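Local structure of UDP-N-acetylglucosamine 2-epimerase (Methanocaldococcus jannaschii, 4NES) at residues T147-N152 with E310-V315. The protein probably catalyses the reversible C-2 epimerization of UDP-N-acetylglucosamine to UDP-N-acetylmannosamine, the activated donor of ManNAc residues. Sequence-based numbering, arbitrary orientation.
Sequences TEIAKN and ERPETV
Thr147 holds OG1 between its backbone N and carbonyl carbon (chi1 63°), and Glu313 folds back at chi2 (80°); the two side chains come from opposite directions, and the bend brings OE2 toward the threonine hydroxyl. Thr147 OG1 stops 3.5 Å from Glu313 OE2, a polar approach without a hydrogen bond. Thr147 is the N-cap of helix 148-156; its OG1 accepts a nearly straight bond (165°) from Ala150 N at 3.2 Å. Thr147 CG2 lies alongside the glutamate stem, 4.1 Å from Glu313 CG. Two residues on, Ile149 CG2 meets the ring of Pro312 at CG, 4.4 Å away, a loose apolar touch at the more exposed margin. Just before the proline, Arg311 O accepts from both Thr314 N and Thr314 OG1, while Phe348 packs against Glu313. Replacing Thr147 by an alanine removes OG1 and CG2, which would probably leave Ala150 N without its capping acceptor and open a gap beside the Glu313 stem. The contact joins the N-capped end of helix 148-156 to segment 310-315, across the two Rossmann-like halves of this GT-B fold, away from the ligand pockets. With no direct hydrogen bond or salt bridge, the junction rests on van der Waals touch and perhaps weak polar attraction.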
loop_
_atom_site.group_PDB
_atom_site.type_symbol
_atom_site.label_atom_id
_atom_site.label_comp_id
_atom_site.label_asym_id
_atom_site.label_seq_id
_atom_site.Cartn_x
_atom_site.Cartn_y
_atom_site.Cartn_z
ATOM N N THR A 147 -18.749 -11.336 -3.649
ATOM C CA THR A 147 -19.810 -11.788 -2.755
ATOM C C THR A 147 -20.134 -10.730 -1.713
ATOM O O THR A 147 -19.379 -9.772 -1.514
ATOM C CB THR A 147 -19.382 -13.031 -1.949
ATOM O OG1 THR A 147 -18.269 -12.685 -1.113
ATOM C CG2 THR A 147 -18.995 -14.185 -2.851
ATOM N N GLU A 148 -21.239 -10.937 -1.008
ATOM C CA GLU A 148 -21.608 -10.063 0.094
ATOM C C GLU A 148 -20.619 -10.134 1.255
ATOM O O GLU A 148 -20.406 -9.132 1.930
ATOM C CB GLU A 148 -23.029 -10.369 0.569
ATOM C CG GLU A 148 -24.094 -10.127 -0.499
ATOM C CD GLU A 148 -24.314 -8.654 -0.822
ATOM O OE1 GLU A 148 -23.834 -7.779 -0.070
ATOM O OE2 GLU A 148 -24.993 -8.373 -1.826
ATOM N N ILE A 149 -20.006 -11.299 1.471
ATOM C CA ILE A 149 -18.939 -11.436 2.471
ATOM C C ILE A 149 -17.794 -10.468 2.177
ATOM O O ILE A 149 -17.312 -9.761 3.065
ATOM C CB ILE A 149 -18.386 -12.872 2.530
ATOM C CG1 ILE A 149 -19.435 -13.811 3.134
ATOM C CG2 ILE A 149 -17.083 -12.918 3.320
ATOM C CD1 ILE A 149 -19.961 -13.353 4.470
ATOM N N ALA A 150 -17.373 -10.424 0.920
ATOM C CA ALA A 150 -16.315 -9.524 0.491
ATOM C C ALA A 150 -16.729 -8.066 0.674
ATOM O O ALA A 150 -15.939 -7.242 1.152
ATOM C CB ALA A 150 -15.938 -9.808 -0.958
ATOM N N LYS A 151 -17.967 -7.728 0.310
ATOM C CA LYS A 151 -18.462 -6.368 0.534
ATOM C C LYS A 151 -18.410 -6.010 2.013
ATOM O O LYS A 151 -17.967 -4.923 2.386
ATOM C CB LYS A 151 -19.886 -6.199 0.004
ATOM C CG LYS A 151 -20.522 -4.897 0.468
ATOM C CD LYS A 151 -21.787 -4.588 -0.295
ATOM C CE LYS A 151 -22.412 -3.285 0.207
ATOM N NZ LYS A 151 -23.638 -2.932 -0.573
ATOM N N ASN A 152 -18.849 -6.929 2.859
ATOM C CA ASN A 152 -18.834 -6.674 4.293
ATOM C C ASN A 152 -17.416 -6.512 4.841
ATOM O O ASN A 152 -17.185 -5.686 5.732
ATOM C CB ASN A 152 -19.627 -7.746 5.041
ATOM C CG ASN A 152 -21.119 -7.598 4.841
ATOM O OD1 ASN A 152 -21.609 -6.502 4.580
ATOM N ND2 ASN A 152 -21.848 -8.696 4.965
ATOM N N GLU A 310 -9.300 -17.236 1.642
ATOM C CA GLU A 310 -9.960 -15.959 1.417
ATOM C C GLU A 310 -11.222 -16.149 0.593
ATOM O O GLU A 310 -11.878 -15.180 0.226
ATOM C CB GLU A 310 -9.022 -14.905 0.798
ATOM C CG GLU A 310 -8.345 -15.294 -0.499
ATOM C CD GLU A 310 -7.325 -16.383 -0.293
ATOM O OE1 GLU A 310 -6.326 -16.144 0.419
ATOM O OE2 GLU A 310 -7.547 -17.484 -0.824
ATOM N N ARG A 311 -11.575 -17.402 0.321
ATOM C CA ARG A 311 -12.908 -17.687 -0.211
ATOM C C ARG A 311 -13.638 -18.656 0.713
ATOM O O ARG A 311 -13.873 -19.821 0.370
ATOM C CB ARG A 311 -12.915 -18.109 -1.706
ATOM C CG ARG A 311 -11.833 -19.078 -2.158
ATOM C CD ARG A 311 -10.522 -18.368 -2.488
ATOM N NE ARG A 311 -10.584 -17.528 -3.688
ATOM C CZ ARG A 311 -9.569 -16.791 -4.129
ATOM N NH1 ARG A 311 -8.429 -16.754 -3.458
ATOM N NH2 ARG A 311 -9.705 -16.067 -5.231
ATOM N N PRO A 312 -14.016 -18.166 1.907
ATOM C CA PRO A 312 -14.635 -19.000 2.932
ATOM C C PRO A 312 -16.006 -19.493 2.515
ATOM O O PRO A 312 -16.489 -20.429 3.131
ATOM C CB PRO A 312 -14.760 -18.046 4.130
ATOM C CG PRO A 312 -14.811 -16.689 3.505
ATOM C CD PRO A 312 -13.849 -16.778 2.381
ATOM N N GLU A 313 -16.604 -18.871 1.498
ATOM C CA GLU A 313 -17.918 -19.289 1.029
ATOM C C GLU A 313 -17.876 -20.743 0.535
ATOM O O GLU A 313 -18.850 -21.475 0.665
ATOM C CB GLU A 313 -18.441 -18.333 -0.055
ATOM C CG GLU A 313 -18.067 -16.849 0.183
ATOM C CD GLU A 313 -16.653 -16.537 -0.250
ATOM O OE1 GLU A 313 -16.000 -17.478 -0.721
ATOM O OE2 GLU A 313 -16.178 -15.351 -0.149
ATOM N N THR A 314 -16.735 -21.172 0.006
ATOM C CA THR A 314 -16.598 -22.558 -0.447
ATOM C C THR A 314 -16.661 -23.546 0.715
ATOM O O THR A 314 -17.179 -24.652 0.574
ATOM C CB THR A 314 -15.294 -22.777 -1.215
ATOM O OG1 THR A 314 -14.180 -22.521 -0.347
ATOM C CG2 THR A 314 -15.232 -21.854 -2.422
ATOM N N VAL A 315 -16.122 -23.155 1.866
ATOM C CA VAL A 315 -16.216 -23.982 3.053
ATOM C C VAL A 315 -17.630 -23.885 3.614
ATOM O O VAL A 315 -18.217 -24.897 4.002
ATOM C CB VAL A 315 -15.185 -23.560 4.123
ATOM C CG1 VAL A 315 -15.358 -24.378 5.392
ATOM C CG2 VAL A 315 -13.762 -23.721 3.587
#